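Local coordinates for protein S-adenosylmethionine:tRNA ribosyltransferase-isomerase (Thermotoga maritima, PDB 1VKY) that probably transfers and isomerises the ribose moiety of S-adenosylmethionine onto the 7-aminomethyl group of preQ1-modified tRNA, giving epoxyqueuosine in tRNA, at residues N254-V259 and R265-I270; V259-V264 and M312-F317; D321-A326 and D342-L347. All coordinates share one frame; numbering follows the deposited sequence.

The three contacts exemplify how one mixed sheet gathers helices around its strands. Interactions 1 and 2 share Val259 and use helix 261-270: in interaction 1 the helix packs back on strand 256-259, in interaction 2 its first turn meets helix 309-318. Their centres lie about 9 Å apart. Interaction 3 joins the next helix, 320-332, to strand 343-346 of the same sheet; its centre is about 11 Å from that of interaction 2 and about 18 Å from that of interaction 1. Val314 packs on both Ile346 and Val323, coupling interactions 2 and 3. An unidentified bound molecule, probably from the crystallisation liquor, lies about 3 Å from the Thr261 side chain.

Interaction 1: N254-V259 and R265-I270; sequences NRIVAV and RTLETI
Ala258 and Leu267 bring strand 256-259 and helix 261-270 closest, with their CA atoms 8.5 Å apart, in a strand-turn-helix unit that folds back on itself. A single methyl of the helix does the work. Leu267 CD1 lies 4.2 Å from Ile256 CG2, the two side chains running obliquely to one another, and 4.5 Å from Ala258 CB, so it spans two strand residues whose CB atoms both face the helix. Ile256 presents CG2 because that branch is opposite its backbone N, while CG1 sits beside the N (chi1 -62°). Leu246 of helix 240-252 touches both Ile256 and Leu267 and extends the apolar cluster. Beyond the cluster, Thr269 OG1 donates to Arg265 O at 2.6 Å and Thr269 N to the same oxygen at 3.0 Å, from opposite faces of the carbonyl plane. The Glu268 carboxylate is gripped by the backbone N atoms of Lys294, Leu295 and Val296 and by a salt bridge to Arg272. The contact itself, burying only 75 Å² in total, is purely aliphatic, which implies that dispersion and the exclusion of water hold these two faces together, while the carboxylate of Glu268 and the hydroxyl of Thr269 find their partners away from it.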
# COMPACT_ATOMS: atom_id res chain seq x y z
N ASN B 254 30.54 14.43 12.60
CA ASN B 254 29.25 14.61 11.84
C ASN B 254 28.12 13.73 12.40
O ASN B 254 28.35 12.95 13.32
CB ASN B 254 29.43 14.28 10.36
CG ASN B 254 30.27 15.30 9.64
OD1 ASN B 254 31.34 14.99 9.17
ND2 ASN B 254 29.77 16.51 9.54
N ARG B 255 26.93 13.82 11.81
CA ARG B 255 25.78 13.08 12.32
C ARG B 255 25.52 11.77 11.58
O ARG B 255 25.60 11.71 10.36
CB ARG B 255 24.55 13.93 12.25
CG ARG B 255 24.54 15.00 13.34
CD ARG B 255 23.49 16.00 13.14
NE ARG B 255 23.60 16.58 11.81
CZ ARG B 255 22.91 17.63 11.41
NH1 ARG B 255 22.09 18.21 12.26
NH2 ARG B 255 23.05 18.09 10.17
N ILE B 256 25.17 10.75 12.36
CA ILE B 256 24.55 9.52 11.87
C ILE B 256 23.02 9.70 11.89
O ILE B 256 22.38 9.87 12.93
CB ILE B 256 24.99 8.33 12.72
CG1 ILE B 256 26.50 8.12 12.62
CG2 ILE B 256 24.25 7.03 12.30
CD1 ILE B 256 27.02 7.29 13.75
N VAL B 257 22.47 9.74 10.69
CA VAL B 257 21.09 9.96 10.47
C VAL B 257 20.47 8.64 10.06
O VAL B 257 20.68 8.16 8.95
CB VAL B 257 20.84 11.06 9.38
CG1 VAL B 257 19.34 11.40 9.28
CG2 VAL B 257 21.65 12.35 9.67
N ALA B 258 19.67 8.06 10.94
CA ALA B 258 19.00 6.81 10.61
C ALA B 258 17.78 7.10 9.78
O ALA B 258 17.02 8.01 10.07
CB ALA B 258 18.61 6.05 11.85
N VAL B 259 17.58 6.30 8.74
CA VAL B 259 16.36 6.41 7.93
C VAL B 259 15.48 5.21 8.24
O VAL B 259 15.81 4.08 7.81
CB VAL B 259 16.68 6.48 6.43
CG1 VAL B 259 15.36 6.56 5.64
CG2 VAL B 259 17.57 7.68 6.15
N ARG B 265 16.69 0.42 15.39
CA ARG B 265 16.79 -0.77 16.24
C ARG B 265 18.03 -1.54 15.95
O ARG B 265 18.69 -2.01 16.87
CB ARG B 265 15.54 -1.67 16.10
CG ARG B 265 14.21 -0.98 16.42
CD ARG B 265 12.90 -1.92 16.36
NE ARG B 265 13.28 -3.20 15.78
CZ ARG B 265 12.99 -3.63 14.56
NH1 ARG B 265 12.21 -2.93 13.75
NH2 ARG B 265 13.48 -4.81 14.16
N THR B 266 18.44 -1.62 14.68
CA THR B 266 19.69 -2.32 14.36
C THR B 266 20.90 -1.63 14.91
O THR B 266 21.75 -2.26 15.54
CB THR B 266 19.81 -2.49 12.80
OG1 THR B 266 18.84 -3.49 12.38
CG2 THR B 266 21.19 -3.09 12.42
N LEU B 267 21.01 -0.33 14.69
CA LEU B 267 22.14 0.42 15.19
C LEU B 267 22.25 0.49 16.72
O LEU B 267 23.36 0.40 17.28
CB LEU B 267 22.13 1.82 14.60
CG LEU B 267 22.35 1.93 13.07
CD1 LEU B 267 22.16 3.43 12.76
CD2 LEU B 267 23.70 1.43 12.60
N GLU B 268 21.12 0.69 17.40
CA GLU B 268 21.14 0.71 18.88
C GLU B 268 21.39 -0.67 19.50
O GLU B 268 21.95 -0.79 20.61
CB GLU B 268 19.86 1.36 19.42
CG GLU B 268 19.77 2.84 19.07
CD GLU B 268 20.95 3.68 19.57
OE1 GLU B 268 21.37 3.50 20.74
OE2 GLU B 268 21.47 4.53 18.81
N THR B 269 21.04 -1.72 18.79
CA THR B 269 21.43 -3.07 19.16
C THR B 269 22.96 -3.27 19.08
O THR B 269 23.60 -3.73 20.06
CB THR B 269 20.69 -4.06 18.25
OG1 THR B 269 19.29 -3.98 18.48
CG2 THR B 269 21.11 -5.49 18.55
N ILE B 270 23.57 -2.92 17.95
CA ILE B 270 25.04 -3.14 17.84
C ILE B 270 25.85 -2.20 18.71
O ILE B 270 26.97 -2.53 19.10
CB ILE B 270 25.58 -3.10 16.36
CG1 ILE B 270 25.55 -1.68 15.80
CG2 ILE B 270 24.83 -4.07 15.51
CD1 ILE B 270 26.35 -1.49 14.59

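Interaction 2: V259-V264 and M312-F317; sequences VGTTTV and MLVAAF
Thr261 and Leu313 meet at the start of a helix that follows a sheet strand directly, an alpha/beta element in which the first turn of helix 261-270, with Gly260 at its N-cap, packs against helix 309-318 above strand 298-302. Leu313 is the hub. Its CD1 methyl lies 4.0 Å from Thr261 CB, and its CD2 methyl lies 4.0 Å from Thr261 CG2 and 4.2 Å from Val264 CG1, so the leucine fork reaches residues one helical turn apart. CG is placed opposite the backbone N (chi1 -179°), which carries both methyls out toward the other helix. Thr261 lies obliquely across the leucine, whereas Val264 and Leu313 run alongside each other, pointing opposite ways. Val314 adds a looser touch, CG2 to Thr261 CG2 at 4.4 Å.

Thr261 divides its labour. With chi1 at 54°, OG1 falls between the backbone N and the carbonyl carbon and CG2 is left to the packing; OG1 hydrogen-bonds to an unidentified bound molecule, probably from the crystallisation liquor, which also receives a weak bond from Thr262 N. This is consistent with a pocket at the helix N-terminus, although such a molecule does not identify the substrate site. Strand 298-302 lies against both helices, through Thr301 and Leu299. The strand-to-helix junction is tied as well: Thr263 OG1 donates to Val259 O at 3.0 Å, approaching from 46° out of the carbonyl plane.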
# COMPACT_ATOMS: atom_id res chain seq x y z
N VAL B 259 17.58 6.30 8.74
CA VAL B 259 16.36 6.41 7.93
C VAL B 259 15.48 5.21 8.24
O VAL B 259 15.81 4.08 7.81
CB VAL B 259 16.68 6.48 6.43
CG1 VAL B 259 15.36 6.56 5.64
CG2 VAL B 259 17.57 7.68 6.15
N GLY B 260 14.45 5.45 9.04
CA GLY B 260 13.50 4.40 9.46
C GLY B 260 13.82 3.76 10.80
O GLY B 260 14.96 3.68 11.19
N THR B 261 12.78 3.32 11.51
CA THR B 261 12.87 2.72 12.83
C THR B 261 13.57 1.38 12.83
O THR B 261 14.24 1.01 13.83
CB THR B 261 11.47 2.52 13.45
OG1 THR B 261 10.65 1.78 12.54
CG2 THR B 261 10.74 3.84 13.63
N THR B 262 13.49 0.66 11.71
CA THR B 262 14.29 -0.59 11.59
C THR B 262 15.79 -0.29 11.69
O THR B 262 16.52 -0.95 12.43
CB THR B 262 14.00 -1.32 10.29
OG1 THR B 262 12.63 -1.70 10.29
CG2 THR B 262 14.78 -2.66 10.21
N THR B 263 16.26 0.69 10.94
CA THR B 263 17.64 1.12 11.06
C THR B 263 18.02 1.47 12.51
O THR B 263 19.08 1.08 13.00
CB THR B 263 17.88 2.33 10.16
OG1 THR B 263 17.66 1.98 8.78
CG2 THR B 263 19.33 2.78 10.23
N VAL B 264 17.15 2.23 13.18
CA VAL B 264 17.41 2.60 14.60
C VAL B 264 17.60 1.39 15.47
O VAL B 264 18.53 1.35 16.23
CB VAL B 264 16.27 3.43 15.17
CG1 VAL B 264 16.45 3.67 16.68
CG2 VAL B 264 16.17 4.75 14.44
N MET B 312 6.08 4.63 20.21
CA MET B 312 6.84 4.58 21.46
C MET B 312 8.36 4.78 21.22
O MET B 312 9.04 5.46 21.97
CB MET B 312 6.61 3.27 22.21
CG MET B 312 5.16 3.05 22.68
SD MET B 312 4.97 1.32 23.17
CE MET B 312 3.17 1.33 23.38
N LEU B 313 8.88 4.19 20.14
CA LEU B 313 10.31 4.36 19.81
C LEU B 313 10.61 5.81 19.46
O LEU B 313 11.57 6.38 19.94
CB LEU B 313 10.67 3.45 18.65
CG LEU B 313 12.09 3.38 18.08
CD1 LEU B 313 12.28 2.06 17.30
CD2 LEU B 313 12.39 4.56 17.19
N VAL B 314 9.81 6.41 18.59
CA VAL B 314 10.03 7.80 18.21
C VAL B 314 9.87 8.75 19.41
O VAL B 314 10.61 9.73 19.56
CB VAL B 314 9.11 8.22 17.04
CG1 VAL B 314 9.29 9.64 16.72
CG2 VAL B 314 9.44 7.38 15.81
N ALA B 315 8.93 8.45 20.30
CA ALA B 315 8.79 9.22 21.53
C ALA B 315 10.06 9.14 22.38
O ALA B 315 10.51 10.14 22.95
CB ALA B 315 7.56 8.69 22.32
N ALA B 316 10.69 7.97 22.43
CA ALA B 316 11.93 7.85 23.17
C ALA B 316 12.95 8.76 22.50
O ALA B 316 13.79 9.36 23.16
CB ALA B 316 12.42 6.43 23.21
N PHE B 317 12.93 8.84 21.17
CA PHE B 317 13.99 9.58 20.45
C PHE B 317 13.84 11.10 20.60
O PHE B 317 14.81 11.82 20.81
CB PHE B 317 13.99 9.21 18.97
CG PHE B 317 15.17 9.75 18.25
CD1 PHE B 317 16.42 9.15 18.41
CD2 PHE B 317 15.07 10.89 17.48
CE1 PHE B 317 17.55 9.68 17.78
CE2 PHE B 317 16.24 11.42 16.84
CZ PHE B 317 17.45 10.79 17.01

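Interaction 3: D321-A326 and D342-L347; sequences DFVMEA and DAMLIL
Beside the meeting of Ala326 with Met344, the flat group is the ring of Phe322, with Glu325 OE1 at its edge and in its plane, 3.8 Å from CD1. Leu43, Gln48 and Ile50 also touch this phenylalanine, so the aromatic group belongs to the flank of the contact, toward strands 39-44 and 49-54, and Phe322 itself does not come within touching distance of the 342-347 segment.

The reach across is made by Met344. Its chain leaves the strand fully extended, with CG opposite the backbone N (chi1 177°) and chi2 likewise straight, then turns about the CG-SD bond (chi3 -83°). That turn sets the terminal CE methyl on Ala326 CB at 4.0 Å, while SD stands 4.4 Å from Val323 CG2. One methionine thus meets two residues a helical turn apart, its methyl taking one and its sulfur the other. The backbones stay 9.4 Å apart, CA to CA, at both Ala326-Met344 and Val323-Ile346, and Met344 spans the gap. Every touching residue is buried and apolar, and the two segments together bury 108 Å².

Helix 309-318 borders both segments, with Val323 CG1 packed against Ala315 CA and Ile346, although its CB points toward helix 320-332, resting on Phe317. Strand 343-346 runs parallel to strand 39-44 on one flank and antiparallel to strand 298-302 on the other, Met344 pairing with Thr301 through the backbone, and helix 320-332 spreads from it over Met41, Leu43 and Ile50 toward the outermost strand, 49-54.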
# COMPACT_ATOMS: atom_id res chain seq x y z
N ASP B 321 6.50 14.09 25.45
CA ASP B 321 5.56 15.22 25.35
C ASP B 321 5.77 16.00 24.04
O ASP B 321 4.82 16.46 23.42
CB ASP B 321 5.71 16.15 26.54
CG ASP B 321 5.34 15.49 27.87
OD1 ASP B 321 4.59 14.47 27.88
OD2 ASP B 321 5.76 15.93 28.96
N PHE B 322 7.01 16.13 23.61
CA PHE B 322 7.31 16.87 22.38
C PHE B 322 6.74 16.12 21.19
O PHE B 322 6.13 16.70 20.32
CB PHE B 322 8.83 17.04 22.30
CG PHE B 322 9.33 17.88 21.14
CD1 PHE B 322 8.68 19.04 20.74
CD2 PHE B 322 10.50 17.55 20.48
CE1 PHE B 322 9.19 19.83 19.71
CE2 PHE B 322 10.99 18.33 19.43
CZ PHE B 322 10.31 19.46 19.05
N VAL B 323 6.94 14.79 21.11
CA VAL B 323 6.46 14.08 19.94
C VAL B 323 4.93 14.06 19.93
O VAL B 323 4.30 14.17 18.86
CB VAL B 323 7.06 12.64 19.82
CG1 VAL B 323 6.23 11.60 20.53
CG2 VAL B 323 7.12 12.26 18.35
N MET B 324 4.32 13.97 21.10
CA MET B 324 2.83 14.00 21.16
C MET B 324 2.27 15.36 20.74
O MET B 324 1.28 15.41 20.07
CB MET B 324 2.33 13.56 22.53
CG MET B 324 2.74 12.11 22.86
SD MET B 324 2.19 10.77 21.70
CE MET B 324 2.60 11.16 20.04
N GLU B 325 2.93 16.45 21.11
CA GLU B 325 2.60 17.80 20.63
C GLU B 325 2.73 17.85 19.09
O GLU B 325 1.83 18.30 18.38
CB GLU B 325 3.53 18.80 21.36
CG GLU B 325 3.62 20.21 20.79
CD GLU B 325 4.45 21.16 21.67
OE1 GLU B 325 5.61 20.82 22.07
N ALA B 326 3.82 17.32 18.56
CA ALA B 326 4.04 17.27 17.10
C ALA B 326 2.94 16.49 16.37
O ALA B 326 2.49 16.87 15.28
CB ALA B 326 5.41 16.67 16.80
N ASP B 342 3.23 11.05 5.06
CA ASP B 342 4.25 12.05 5.11
C ASP B 342 5.41 11.57 6.03
O ASP B 342 5.38 10.45 6.56
CB ASP B 342 3.66 13.37 5.60
CG ASP B 342 2.68 13.94 4.61
OD1 ASP B 342 3.00 13.92 3.41
OD2 ASP B 342 1.60 14.43 4.96
N ALA B 343 6.41 12.42 6.18
CA ALA B 343 7.60 12.11 6.98
C ALA B 343 7.89 13.14 8.09
O ALA B 343 7.43 14.27 8.05
CB ALA B 343 8.79 12.01 6.11
N MET B 344 8.69 12.69 9.06
CA MET B 344 9.22 13.49 10.17
C MET B 344 10.75 13.33 10.20
O MET B 344 11.25 12.20 10.04
CB MET B 344 8.62 12.96 11.47
CG MET B 344 9.10 13.62 12.72
SD MET B 344 8.27 12.94 14.16
CE MET B 344 6.71 13.88 14.17
N LEU B 345 11.45 14.46 10.34
CA LEU B 345 12.90 14.52 10.65
C LEU B 345 13.04 15.05 12.07
O LEU B 345 12.56 16.15 12.39
CB LEU B 345 13.62 15.50 9.71
CG LEU B 345 15.10 15.82 9.97
CD1 LEU B 345 15.98 14.57 9.96
CD2 LEU B 345 15.64 16.87 8.99
N ILE B 346 13.68 14.25 12.91
CA ILE B 346 13.98 14.62 14.26
C ILE B 346 15.47 14.82 14.36
O ILE B 346 16.22 13.88 14.13
CB ILE B 346 13.53 13.57 15.24
CG1 ILE B 346 12.05 13.26 15.04
CG2 ILE B 346 13.78 14.11 16.68
CD1 ILE B 346 11.69 11.91 15.34
N LEU B 347 15.85 16.06 14.68
CA LEU B 347 17.28 16.47 14.87
C LEU B 347 17.63 16.64 16.37
O LEU B 347 18.76 16.34 16.79
CB LEU B 347 17.51 17.81 14.20
CG LEU B 347 17.34 17.79 12.68
CD1 LEU B 347 17.30 19.18 12.17
CD2 LEU B 347 18.48 17.01 12.05
OXT LEU B 347 16.81 17.08 17.19